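Local coordinates for uncharacterized protein (Escherichia coli O157:H7, PDB 4ZV9) that is of unknown function but belongs to the dienelactone hydrolase family of the alpha/beta-hydrolase clan and so probably hydrolyses an ester-like or lactone substrate, at residues A[9-14]-A[65-70]; A[32-37]-A[69-74]; A[36-41]-A[117-122]; A[73-78]-A[105-110]. One frame throughout, in Å; residues are numbered along the deposited sequence.

All four contacts belong to the alpha/beta core of one chain. Contacts 1 and 2 are neighbours, their centres about 5 Å apart: strand 12-21 pairs with 28-35, which pairs with 71-75, while helix 56-67 leads through G69 and Y70 into that last strand. The centre of contact 3 lies about 9 Å from that of contact 2; it continues from it through A36 and K37, joining the following loop to the chain after helix 100-116. Contact 4 takes over strand 71-75 at L73 and A74, with its centre about 15 Å from contact 2, and packs its end on helix 100-116. Contacts 1 to 3 gather at one end of the first strands of the sheet, whereas contact 4 lies deeper.

Contact 1 of 4, residues A[9-14]-A[65-70]; sequences DPEIFA and VAKAGY
A type I turn from D9 to I12 leads into the strand from I12 and brings it past the last turn of a helix, with the CA atoms of I12 and A66 6.3 Å apart. K67 carries the polar part. Its chain is bent at chi2 and chi3, curling NZ to meet two carboxylates, as a flexible lysine can. D9 reaches it tip to tip, with K67 NZ 2.8 Å from D9 OD2 on the syn lone pair. E11 crosses K67 at about a right angle, and its OE1, 3.0 Å from K67 NZ, is met from above the carboxylate plane. D9 is held because its other oxygen, OD1, accepts from E11 N at 2.8 Å, an Asx turn using the anti lone pair. Beneath this salt-bridge network I12 CG2 touches A66 CB and K67 CG, each at 3.8 Å; the small methyl of A66 lets strand and helix come close. A water donates to A66 O and, weakly, to E11 O. The helix closes in a Schellman motif at G69, whose positive phi (106°) suits glycine. Strand 28-35 runs alongside strand 12-21, its V33 touching both I12 and A66, while helix 220-237 and strand 42-48 flank V65.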
loop_
_atom_site.group_PDB
_atom_site.type_symbol
_atom_site.label_atom_id
_atom_site.label_comp_id
_atom_site.label_asym_id
_atom_site.label_seq_id
_atom_site.Cartn_x
_atom_site.Cartn_y
_atom_site.Cartn_z
ATOM N N ASP A 9 -15.952 3.091 14.202
ATOM C CA ASP A 9 -16.954 2.531 13.283
ATOM C C ASP A 9 -17.250 1.075 13.656
ATOM O O ASP A 9 -16.351 0.234 13.669
ATOM C CB ASP A 9 -16.459 2.649 11.836
ATOM C CG ASP A 9 -17.524 2.259 10.819
ATOM O OD1 ASP A 9 -18.210 1.243 11.037
ATOM O OD2 ASP A 9 -17.637 2.951 9.781
ATOM N N PRO A 10 -18.510 0.763 13.978
ATOM C CA PRO A 10 -18.811 -0.608 14.435
ATOM C C PRO A 10 -18.622 -1.711 13.391
ATOM O O PRO A 10 -18.662 -2.894 13.739
ATOM C CB PRO A 10 -20.280 -0.532 14.892
ATOM C CG PRO A 10 -20.831 0.721 14.310
ATOM C CD PRO A 10 -19.679 1.658 14.071
ATOM N N GLU A 11 -18.444 -1.341 12.127
ATOM C CA GLU A 11 -18.254 -2.341 11.077
ATOM C C GLU A 11 -16.806 -2.781 10.934
ATOM O O GLU A 11 -16.508 -3.667 10.134
ATOM C CB GLU A 11 -18.796 -1.830 9.744
ATOM C CG GLU A 11 -20.307 -1.659 9.773
ATOM C CD GLU A 11 -20.885 -1.277 8.438
ATOM O OE1 GLU A 11 -20.113 -0.896 7.528
ATOM O OE2 GLU A 11 -22.131 -1.347 8.305
ATOM N N ILE A 12 -15.907 -2.199 11.714
ATOM C CA ILE A 12 -14.501 -2.605 11.661
ATOM C C ILE A 12 -13.964 -2.882 13.053
ATOM O O ILE A 12 -14.551 -2.449 14.051
ATOM C CB ILE A 12 -13.617 -1.587 10.906
ATOM C CG1 ILE A 12 -13.587 -0.203 11.577
ATOM C CG2 ILE A 12 -14.103 -1.428 9.476
ATOM C CD1 ILE A 12 -12.486 -0.002 12.587
ATOM N N PHE A 13 -12.908 -3.692 13.115
ATOM C CA PHE A 13 -12.244 -3.990 14.356
ATOM C C PHE A 13 -10.758 -3.723 14.148
ATOM O O PHE A 13 -10.100 -4.431 13.381
ATOM C CB PHE A 13 -12.474 -5.430 14.811
ATOM C CG PHE A 13 -11.673 -5.793 16.024
ATOM C CD1 PHE A 13 -12.007 -5.270 17.264
ATOM C CD2 PHE A 13 -10.544 -6.585 15.926
ATOM C CE1 PHE A 13 -11.264 -5.587 18.392
ATOM C CE2 PHE A 13 -9.783 -6.892 17.058
ATOM C CZ PHE A 13 -10.147 -6.392 18.287
ATOM N N ALA A 14 -10.224 -2.738 14.873
ATOM C CA ALA A 14 -8.829 -2.322 14.732
ATOM C C ALA A 14 -7.993 -2.554 15.989
ATOM O O ALA A 14 -8.473 -2.338 17.095
ATOM C CB ALA A 14 -8.774 -0.840 14.383
ATOM N N VAL A 65 -10.077 0.052 3.840
ATOM C CA VAL A 65 -9.898 -1.271 3.281
ATOM C C VAL A 65 -10.751 -2.304 4.017
ATOM O O VAL A 65 -11.380 -3.170 3.391
ATOM C CB VAL A 65 -8.409 -1.693 3.293
ATOM C CG1 VAL A 65 -8.252 -3.144 2.864
ATOM C CG2 VAL A 65 -7.613 -0.779 2.364
ATOM N N ALA A 66 -10.764 -2.237 5.341
ATOM C CA ALA A 66 -11.577 -3.155 6.126
ATOM C C ALA A 66 -13.070 -2.918 5.884
ATOM O O ALA A 66 -13.850 -3.866 5.884
ATOM C CB ALA A 66 -11.242 -3.049 7.613
ATOM N N LYS A 67 -13.478 -1.663 5.724
ATOM C CA LYS A 67 -14.889 -1.359 5.402
ATOM C C LYS A 67 -15.288 -1.993 4.079
ATOM O O LYS A 67 -16.437 -2.347 3.897
ATOM C CB LYS A 67 -15.134 0.148 5.299
ATOM C CG LYS A 67 -15.187 0.851 6.636
ATOM C CD LYS A 67 -16.553 0.749 7.285
ATOM C CE LYS A 67 -17.545 1.690 6.629
ATOM N NZ LYS A 67 -18.744 1.808 7.495
ATOM N N ALA A 68 -14.332 -2.107 3.157
ATOM C CA ALA A 68 -14.593 -2.718 1.858
ATOM C C ALA A 68 -14.633 -4.249 1.934
ATOM O O ALA A 68 -14.917 -4.896 0.934
ATOM C CB ALA A 68 -13.567 -2.250 0.830
ATOM N N GLY A 69 -14.307 -4.822 3.097
ATOM C CA GLY A 69 -14.390 -6.272 3.317
ATOM C C GLY A 69 -13.093 -7.075 3.365
ATOM O O GLY A 69 -13.127 -8.293 3.282
ATOM N N TYR A 70 -11.949 -6.422 3.550
ATOM C CA TYR A 70 -10.658 -7.132 3.596
ATOM C C TYR A 70 -9.935 -6.925 4.920
ATOM O O TYR A 70 -10.194 -5.939 5.626
ATOM C CB TYR A 70 -9.772 -6.656 2.461
ATOM C CG TYR A 70 -10.480 -6.718 1.119
ATOM C CD1 TYR A 70 -10.688 -7.927 0.488
ATOM C CD2 TYR A 70 -10.984 -5.567 0.521
ATOM C CE1 TYR A 70 -11.361 -7.999 -0.731
ATOM C CE2 TYR A 70 -11.655 -5.620 -0.692
ATOM C CZ TYR A 70 -11.842 -6.844 -1.317
ATOM O OH TYR A 70 -12.520 -6.909 -2.522
HETATM O O HOH W 1 -16.279 -4.218 6.881
#

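Contact 2 of 4, residues A[32-37]-A[69-74]; sequences LVKPAK and GYIALA
From CB, the side chain of L32 runs with CG anti to the backbone N (chi1 -179°), which lays it over the neighbouring strand. CG comes within 4.2 Å of A72 O. CD1 goes furthest across, lying over A72 O and against I71 CG2, each at 3.6 Å, with L73 CB at 4.1 Å, while CD2 turns to Y117. L32 and I71 lie side by side and point the same way, so two branched side chains share one apolar layer, which M114 of helix 100-116 also touches. The backbones beneath run antiparallel, the short strand axes at 170° to each other. V33 and A72 form the hydrogen-bonded pair: V33 N to A72 O and A72 N to V33 O are both 2.8 Å, the second almost straight at 174°. Here strand 28-35 joins strand 71-75, which is parallel to its next neighbour, 42-48; this change from antiparallel to parallel strands is part of the alpha/beta-hydrolase sheet. On the face carrying V33 and A72, helix 56-67 packs through A62, A66 and V65, and alanine at 72 offers only a methyl to that layer. K34 sends an extended chain away from the pairing, and its NZ bonds to Q119 OE1 and Y117 OH. P35, lacking an N-H, suits the end of the strand: its CD rests 3.5 Å from Y70 O and its CG 3.7 Å from G69 C.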
loop_
_atom_site.group_PDB
_atom_site.type_symbol
_atom_site.label_atom_id
_atom_site.label_comp_id
_atom_site.label_asym_id
_atom_site.label_seq_id
_atom_site.Cartn_x
_atom_site.Cartn_y
_atom_site.Cartn_z
ATOM N N LEU A 32 -3.616 -3.419 12.465
ATOM C CA LEU A 32 -4.396 -4.452 11.805
ATOM C C LEU A 32 -5.888 -4.119 11.914
ATOM O O LEU A 32 -6.388 -3.956 13.029
ATOM C CB LEU A 32 -4.138 -5.800 12.489
ATOM C CG LEU A 32 -4.853 -7.044 11.929
ATOM C CD1 LEU A 32 -4.255 -7.436 10.597
ATOM C CD2 LEU A 32 -4.706 -8.212 12.902
ATOM N N VAL A 33 -6.596 -4.048 10.780
ATOM C CA VAL A 33 -8.024 -3.764 10.800
ATOM C C VAL A 33 -8.790 -4.847 10.047
ATOM O O VAL A 33 -8.454 -5.154 8.904
ATOM C CB VAL A 33 -8.372 -2.402 10.166
ATOM C CG1 VAL A 33 -9.793 -2.004 10.557
ATOM C CG2 VAL A 33 -7.406 -1.321 10.626
ATOM N N LYS A 34 -9.829 -5.401 10.676
ATOM C CA LYS A 34 -10.652 -6.460 10.083
ATOM C C LYS A 34 -12.103 -6.022 9.983
ATOM O O LYS A 34 -12.547 -5.178 10.770
ATOM C CB LYS A 34 -10.685 -7.681 10.999
ATOM C CG LYS A 34 -9.354 -8.276 11.362
ATOM C CD LYS A 34 -9.513 -9.302 12.475
ATOM C CE LYS A 34 -8.162 -9.904 12.810
ATOM N NZ LYS A 34 -8.189 -10.760 14.022
ATOM N N PRO A 35 -12.864 -6.616 9.048
ATOM C CA PRO A 35 -14.304 -6.408 9.060
ATOM C C PRO A 35 -14.824 -6.977 10.387
ATOM O O PRO A 35 -14.377 -8.049 10.803
ATOM C CB PRO A 35 -14.806 -7.258 7.871
ATOM C CG PRO A 35 -13.627 -7.407 6.977
ATOM C CD PRO A 35 -12.418 -7.396 7.881
ATOM N N ALA A 36 -15.709 -6.257 11.068
ATOM C CA ALA A 36 -16.206 -6.694 12.377
ATOM C C ALA A 36 -17.012 -7.988 12.300
ATOM O O ALA A 36 -16.972 -8.811 13.213
ATOM C CB ALA A 36 -17.043 -5.603 13.022
ATOM N N LYS A 37 -17.762 -8.151 11.222
ATOM C CA LYS A 37 -18.568 -9.339 11.025
ATOM C C LYS A 37 -17.940 -10.212 9.946
ATOM O O LYS A 37 -18.117 -9.957 8.755
ATOM C CB LYS A 37 -19.988 -8.929 10.622
ATOM C CG LYS A 37 -20.895 -10.113 10.358
ATOM C CD LYS A 37 -22.316 -9.696 10.030
ATOM C CE LYS A 37 -23.121 -10.886 9.534
ATOM N NZ LYS A 37 -24.520 -10.510 9.202
ATOM N N GLY A 69 -14.307 -4.822 3.097
ATOM C CA GLY A 69 -14.390 -6.272 3.317
ATOM C C GLY A 69 -13.093 -7.075 3.365
ATOM O O GLY A 69 -13.127 -8.293 3.282
ATOM N N TYR A 70 -11.949 -6.422 3.550
ATOM C CA TYR A 70 -10.658 -7.132 3.596
ATOM C C TYR A 70 -9.935 -6.925 4.920
ATOM O O TYR A 70 -10.194 -5.939 5.626
ATOM C CB TYR A 70 -9.772 -6.656 2.461
ATOM C CG TYR A 70 -10.480 -6.718 1.119
ATOM C CD1 TYR A 70 -10.688 -7.927 0.488
ATOM C CD2 TYR A 70 -10.984 -5.567 0.521
ATOM C CE1 TYR A 70 -11.361 -7.999 -0.731
ATOM C CE2 TYR A 70 -11.655 -5.620 -0.692
ATOM C CZ TYR A 70 -11.842 -6.844 -1.317
ATOM O OH TYR A 70 -12.520 -6.909 -2.522
ATOM N N ILE A 71 -9.047 -7.854 5.274
ATOM C CA ILE A 71 -8.196 -7.663 6.460
ATOM C C ILE A 71 -7.045 -6.786 6.001
ATOM O O ILE A 71 -6.343 -7.145 5.073
ATOM C CB ILE A 71 -7.619 -8.976 7.024
ATOM C CG1 ILE A 71 -8.760 -9.888 7.480
ATOM C CG2 ILE A 71 -6.715 -8.665 8.217
ATOM C CD1 ILE A 71 -8.332 -11.303 7.800
ATOM N N ALA A 72 -6.850 -5.645 6.657
ATOM C CA ALA A 72 -5.795 -4.725 6.281
ATOM C C ALA A 72 -4.711 -4.672 7.349
ATOM O O ALA A 72 -5.009 -4.631 8.545
ATOM C CB ALA A 72 -6.385 -3.341 6.063
ATOM N N LEU A 73 -3.457 -4.704 6.915
ATOM C CA LEU A 73 -2.327 -4.561 7.818
ATOM C C LEU A 73 -1.435 -3.443 7.304
ATOM O O LEU A 73 -0.962 -3.498 6.163
ATOM C CB LEU A 73 -1.533 -5.843 7.917
ATOM C CG LEU A 73 -0.243 -5.763 8.739
ATOM C CD1 LEU A 73 -0.486 -5.317 10.183
ATOM C CD2 LEU A 73 0.452 -7.105 8.741
ATOM N N ALA A 74 -1.245 -2.417 8.127
ATOM C CA ALA A 74 -0.397 -1.269 7.811
ATOM C C ALA A 74 0.776 -1.244 8.782
ATOM O O ALA A 74 0.617 -0.818 9.932
ATOM C CB ALA A 74 -1.200 0.024 7.921
#

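Contact 3 of 4, residues A[36-41]-A[117-122]; sequences AKMSGK and YPQATG
K41 lies along the backbone of P118 to T121, its aliphatic chain overlapping the carbonyl of A120 and its tip hooked over the turn. That turn, type I from Y117 to A120, is closed by A120 N bonding to Y117 O at 2.9 Å, and it carries the alpha/beta fold from helix 100-116 into the strand segment 120-121. P118, with phi -52°, fits the second position of such a turn, where the backbone is nearly helical. From CB the lysine is extended until chi4 (-74°) bends NZ inward. K41 NZ then reaches P118 O at 2.8 Å, from above the carbonyl plane, and A120 O at 3.2 Å, nearly along the C=O axis. Two backbone carbonyls thus grip one ammonium group without a carboxylate in the pair; the negative carbonyl end of the nearby helix may favour a cation here. The site is at the surface, and a glycerol, probably from crystallisation, lies about 4 Å from the K41 side chain. The backbones also meet directly, K41 CA giving a CH...O contact to Q119 O at 3.3 Å. Just beyond K41, T42 makes backbone hydrogen bonds with both Q119 and T121, so the loop enters strand 42-48 already aligned. The poorly ordered selenomethionine M38 approaches Q119 loosely, while Q119 OE1 is bound to K34 NZ. T121 divides its branches: OG1 accepts from K123 N, and the methyl CG2 lies 3.8 Å from K41 CB and 3.6 Å from K41 O.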
loop_
_atom_site.group_PDB
_atom_site.type_symbol
_atom_site.label_atom_id
_atom_site.label_comp_id
_atom_site.label_asym_id
_atom_site.label_seq_id
_atom_site.Cartn_x
_atom_site.Cartn_y
_atom_site.Cartn_z
ATOM N N ALA A 36 -15.709 -6.257 11.068
ATOM C CA ALA A 36 -16.206 -6.694 12.377
ATOM C C ALA A 36 -17.012 -7.988 12.300
ATOM O O ALA A 36 -16.972 -8.811 13.213
ATOM C CB ALA A 36 -17.043 -5.603 13.022
ATOM N N LYS A 37 -17.762 -8.151 11.222
ATOM C CA LYS A 37 -18.568 -9.339 11.025
ATOM C C LYS A 37 -17.940 -10.212 9.946
ATOM O O LYS A 37 -18.117 -9.957 8.755
ATOM C CB LYS A 37 -19.988 -8.929 10.622
ATOM C CG LYS A 37 -20.895 -10.113 10.358
ATOM C CD LYS A 37 -22.316 -9.696 10.030
ATOM C CE LYS A 37 -23.121 -10.886 9.534
ATOM N NZ LYS A 37 -24.520 -10.510 9.202
HETATM N N MSE A 38 -17.213 -11.241 10.371
HETATM C CA MSE A 38 -16.573 -12.164 9.440
HETATM C C MSE A 38 -16.879 -13.573 9.869
HETATM O O MSE A 38 -16.573 -13.976 10.990
HETATM C CB MSE A 38 -15.069 -11.899 9.371
HETATM C CG MSE A 38 -14.287 -12.465 10.556
HETATM SE SE MSE A 38 -12.676 -11.414 10.961
HETATM C CE MSE A 38 -11.953 -11.034 9.168
ATOM N N SER A 39 -17.521 -14.328 8.991
ATOM C CA SER A 39 -17.823 -15.717 9.287
ATOM C C SER A 39 -16.586 -16.539 8.914
ATOM O O SER A 39 -15.915 -17.089 9.779
ATOM C CB SER A 39 -19.067 -16.191 8.515
ATOM O OG SER A 39 -18.796 -16.300 7.135
ATOM N N GLY A 40 -16.264 -16.572 7.628
ATOM C CA GLY A 40 -15.152 -17.393 7.137
ATOM C C GLY A 40 -13.846 -16.643 6.981
ATOM O O GLY A 40 -13.718 -15.498 7.416
ATOM N N LYS A 41 -12.890 -17.288 6.334
ATOM C CA LYS A 41 -11.607 -16.673 6.042
ATOM C C LYS A 41 -11.796 -15.509 5.063
ATOM O O LYS A 41 -12.652 -15.538 4.177
ATOM C CB LYS A 41 -10.630 -17.689 5.460
ATOM C CG LYS A 41 -10.104 -18.724 6.455
ATOM C CD LYS A 41 -9.327 -19.807 5.701
ATOM C CE LYS A 41 -8.535 -20.710 6.614
ATOM N NZ LYS A 41 -7.327 -20.039 7.168
ATOM N N TYR A 117 -1.868 -15.860 8.050
ATOM C CA TYR A 117 -2.763 -15.435 9.125
ATOM C C TYR A 117 -3.977 -16.370 9.170
ATOM O O TYR A 117 -4.669 -16.510 8.170
ATOM C CB TYR A 117 -3.189 -13.985 8.896
ATOM C CG TYR A 117 -3.846 -13.336 10.103
ATOM C CD1 TYR A 117 -3.093 -12.986 11.224
ATOM C CD2 TYR A 117 -5.190 -13.048 10.108
ATOM C CE1 TYR A 117 -3.679 -12.373 12.329
ATOM C CE2 TYR A 117 -5.791 -12.442 11.206
ATOM C CZ TYR A 117 -5.025 -12.109 12.311
ATOM O OH TYR A 117 -5.634 -11.499 13.389
ATOM N N PRO A 118 -4.248 -16.992 10.330
ATOM C CA PRO A 118 -5.347 -17.966 10.436
ATOM C C PRO A 118 -6.713 -17.502 9.938
ATOM O O PRO A 118 -7.438 -18.303 9.336
ATOM C CB PRO A 118 -5.402 -18.300 11.948
ATOM C CG PRO A 118 -4.066 -17.906 12.483
ATOM C CD PRO A 118 -3.639 -16.722 11.653
ATOM N N GLN A 119 -7.068 -16.238 10.175
ATOM C CA GLN A 119 -8.367 -15.727 9.741
ATOM C C GLN A 119 -8.367 -15.223 8.307
ATOM O O GLN A 119 -9.430 -14.891 7.771
ATOM C CB GLN A 119 -8.866 -14.612 10.666
ATOM C CG GLN A 119 -9.175 -15.085 12.063
ATOM C CD GLN A 119 -9.548 -13.937 12.980
ATOM O OE1 GLN A 119 -9.104 -12.823 12.784
ATOM N NE2 GLN A 119 -10.366 -14.208 13.984
ATOM N N ALA A 120 -7.208 -15.268 7.648
ATOM C CA ALA A 120 -7.113 -14.897 6.243
ATOM C C ALA A 120 -7.167 -16.122 5.296
ATOM O O ALA A 120 -6.982 -17.260 5.720
ATOM C CB ALA A 120 -5.843 -14.136 6.002
ATOM N N THR A 121 -7.461 -15.873 4.022
ATOM C CA THR A 121 -7.602 -16.954 3.031
ATOM C C THR A 121 -6.269 -17.453 2.522
ATOM O O THR A 121 -6.188 -18.535 1.948
ATOM C CB THR A 121 -8.362 -16.473 1.775
ATOM O OG1 THR A 121 -7.712 -15.316 1.216
ATOM C CG2 THR A 121 -9.814 -16.120 2.113
ATOM N N GLY A 122 -5.236 -16.633 2.664
ATOM C CA GLY A 122 -3.941 -16.956 2.068
ATOM C C GLY A 122 -3.596 -16.026 0.919
ATOM O O GLY A 122 -2.426 -15.908 0.562
#

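Contact 4 of 4, residues A[73-78]-A[105-110]; sequences LAPDGL and NDFFAA
Apolar packing joins the end of strand 71-75 to helix 100-116, a helix-on-sheet layer of the alpha/beta-hydrolase fold in which the two run nearly antiparallel (160°) with their short axes 9.0 Å apart. P75 carries most of the packing. Its CG touches A110 CB at 3.6 Å and F107 CD1 at 3.7 Å, and its CB meets F107 CE1 at 3.7 Å, so the rigid ring crosses the phenylalanine obliquely. Alanine at 110 leaves room for P75 and for L73, whose CD2 lies 3.9 Å from A110 CB. F107, its CG anti to the carbonyl carbon (chi1 -64°), swings its ring toward G77; G77 CA lies 4.5 Å from F107 CZ, the ring reaching the backbone directly. The same ring stands edge-to-face to H49 and touches Y131, which follows the modified C130.

Polar contacts run around this core. D106 is buried, but OD1 bonds to S21 OG and OD2 to H25 ND1. One water spans the segments, donating to D76 O and to D106 OD2. D76 also stabilises its own corner through an Asx turn: L78 N lies 3.0 Å from D76 OD1, above the carboxylate plane.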
loop_
_atom_site.group_PDB
_atom_site.type_symbol
_atom_site.label_atom_id
_atom_site.label_comp_id
_atom_site.label_asym_id
_atom_site.label_seq_id
_atom_site.Cartn_x
_atom_site.Cartn_y
_atom_site.Cartn_z
ATOM N N LEU A 73 -3.457 -4.704 6.915
ATOM C CA LEU A 73 -2.327 -4.561 7.818
ATOM C C LEU A 73 -1.435 -3.443 7.304
ATOM O O LEU A 73 -0.962 -3.498 6.163
ATOM C CB LEU A 73 -1.533 -5.843 7.917
ATOM C CG LEU A 73 -0.243 -5.763 8.739
ATOM C CD1 LEU A 73 -0.486 -5.317 10.183
ATOM C CD2 LEU A 73 0.452 -7.105 8.741
ATOM N N ALA A 74 -1.245 -2.417 8.127
ATOM C CA ALA A 74 -0.397 -1.269 7.811
ATOM C C ALA A 74 0.776 -1.244 8.782
ATOM O O ALA A 74 0.617 -0.818 9.932
ATOM C CB ALA A 74 -1.200 0.024 7.921
ATOM N N PRO A 75 1.953 -1.734 8.352
ATOM C CA PRO A 75 3.092 -1.732 9.265
ATOM C C PRO A 75 3.600 -0.333 9.603
ATOM O O PRO A 75 3.400 0.608 8.822
ATOM C CB PRO A 75 4.165 -2.516 8.478
ATOM C CG PRO A 75 3.414 -3.343 7.514
ATOM C CD PRO A 75 2.243 -2.479 7.118
ATOM N N ASP A 76 4.306 -0.220 10.725
ATOM C CA ASP A 76 4.954 1.023 11.109
ATOM C C ASP A 76 6.458 0.977 10.804
ATOM O O ASP A 76 7.261 0.355 11.527
ATOM C CB ASP A 76 4.749 1.319 12.593
ATOM C CG ASP A 76 5.206 2.718 12.976
ATOM O OD1 ASP A 76 5.714 3.472 12.106
ATOM O OD2 ASP A 76 5.055 3.046 14.160
ATOM N N GLY A 77 6.838 1.677 9.750
ATOM C CA GLY A 77 8.231 1.717 9.306
ATOM C C GLY A 77 9.155 2.491 10.223
ATOM O O GLY A 77 10.378 2.442 10.064
ATOM N N LEU A 78 8.576 3.231 11.167
ATOM C CA LEU A 78 9.373 3.955 12.151
ATOM C C LEU A 78 9.451 3.229 13.478
ATOM O O LEU A 78 9.916 3.799 14.465
ATOM C CB LEU A 78 8.799 5.354 12.363
ATOM C CG LEU A 78 8.817 6.254 11.125
ATOM C CD1 LEU A 78 8.307 7.646 11.482
ATOM C CD2 LEU A 78 10.226 6.344 10.530
ATOM N N ASN A 105 12.042 -4.767 3.718
ATOM C CA ASN A 105 11.825 -6.131 4.210
ATOM C C ASN A 105 10.690 -6.258 5.222
ATOM O O ASN A 105 10.029 -7.295 5.277
ATOM C CB ASN A 105 13.119 -6.747 4.744
ATOM C CG ASN A 105 14.077 -7.154 3.616
ATOM O OD1 ASN A 105 13.694 -7.204 2.452
ATOM N ND2 ASN A 105 15.317 -7.429 3.964
ATOM N N ASP A 106 10.486 -5.224 6.034
ATOM C CA ASP A 106 9.396 -5.219 6.988
ATOM C C ASP A 106 8.080 -5.328 6.256
ATOM O O ASP A 106 7.166 -6.002 6.726
ATOM C CB ASP A 106 9.400 -3.941 7.855
ATOM C CG ASP A 106 10.524 -3.916 8.886
ATOM O OD1 ASP A 106 11.154 -4.961 9.165
ATOM O OD2 ASP A 106 10.797 -2.807 9.410
ATOM N N PHE A 107 7.944 -4.629 5.134
ATOM C CA PHE A 107 6.700 -4.686 4.363
ATOM C C PHE A 107 6.537 -6.023 3.652
ATOM O O PHE A 107 5.432 -6.559 3.578
ATOM C CB PHE A 107 6.575 -3.488 3.412
ATOM C CG PHE A 107 6.486 -2.174 4.131
ATOM C CD1 PHE A 107 5.329 -1.822 4.786
ATOM C CD2 PHE A 107 7.574 -1.316 4.191
ATOM C CE1 PHE A 107 5.250 -0.646 5.494
ATOM C CE2 PHE A 107 7.503 -0.140 4.901
ATOM C CZ PHE A 107 6.339 0.204 5.550
ATOM N N PHE A 108 7.643 -6.579 3.167
ATOM C CA PHE A 108 7.637 -7.913 2.566
ATOM C C PHE A 108 7.229 -8.946 3.623
ATOM O O PHE A 108 6.409 -9.821 3.355
ATOM C CB PHE A 108 9.018 -8.239 1.980
ATOM C CG PHE A 108 9.334 -7.532 0.675
ATOM C CD1 PHE A 108 8.515 -6.532 0.161
ATOM C CD2 PHE A 108 10.526 -7.798 0.020
ATOM C CE1 PHE A 108 8.841 -5.870 -1.025
ATOM C CE2 PHE A 108 10.854 -7.150 -1.173
ATOM C CZ PHE A 108 10.014 -6.174 -1.685
ATOM N N ALA A 109 7.757 -8.803 4.839
ATOM C CA ALA A 109 7.423 -9.707 5.938
ATOM C C ALA A 109 5.928 -9.603 6.311
ATOM O O ALA A 109 5.319 -10.579 6.723
ATOM C CB ALA A 109 8.284 -9.410 7.150
ATOM N N ALA A 110 5.348 -8.417 6.163
ATOM C CA ALA A 110 3.923 -8.229 6.427
ATOM C C ALA A 110 3.082 -9.023 5.403
ATOM O O ALA A 110 2.057 -9.620 5.766
ATOM C CB ALA A 110 3.555 -6.766 6.367
HETATM O O HOH W 2 10.027 -1.213 11.428
#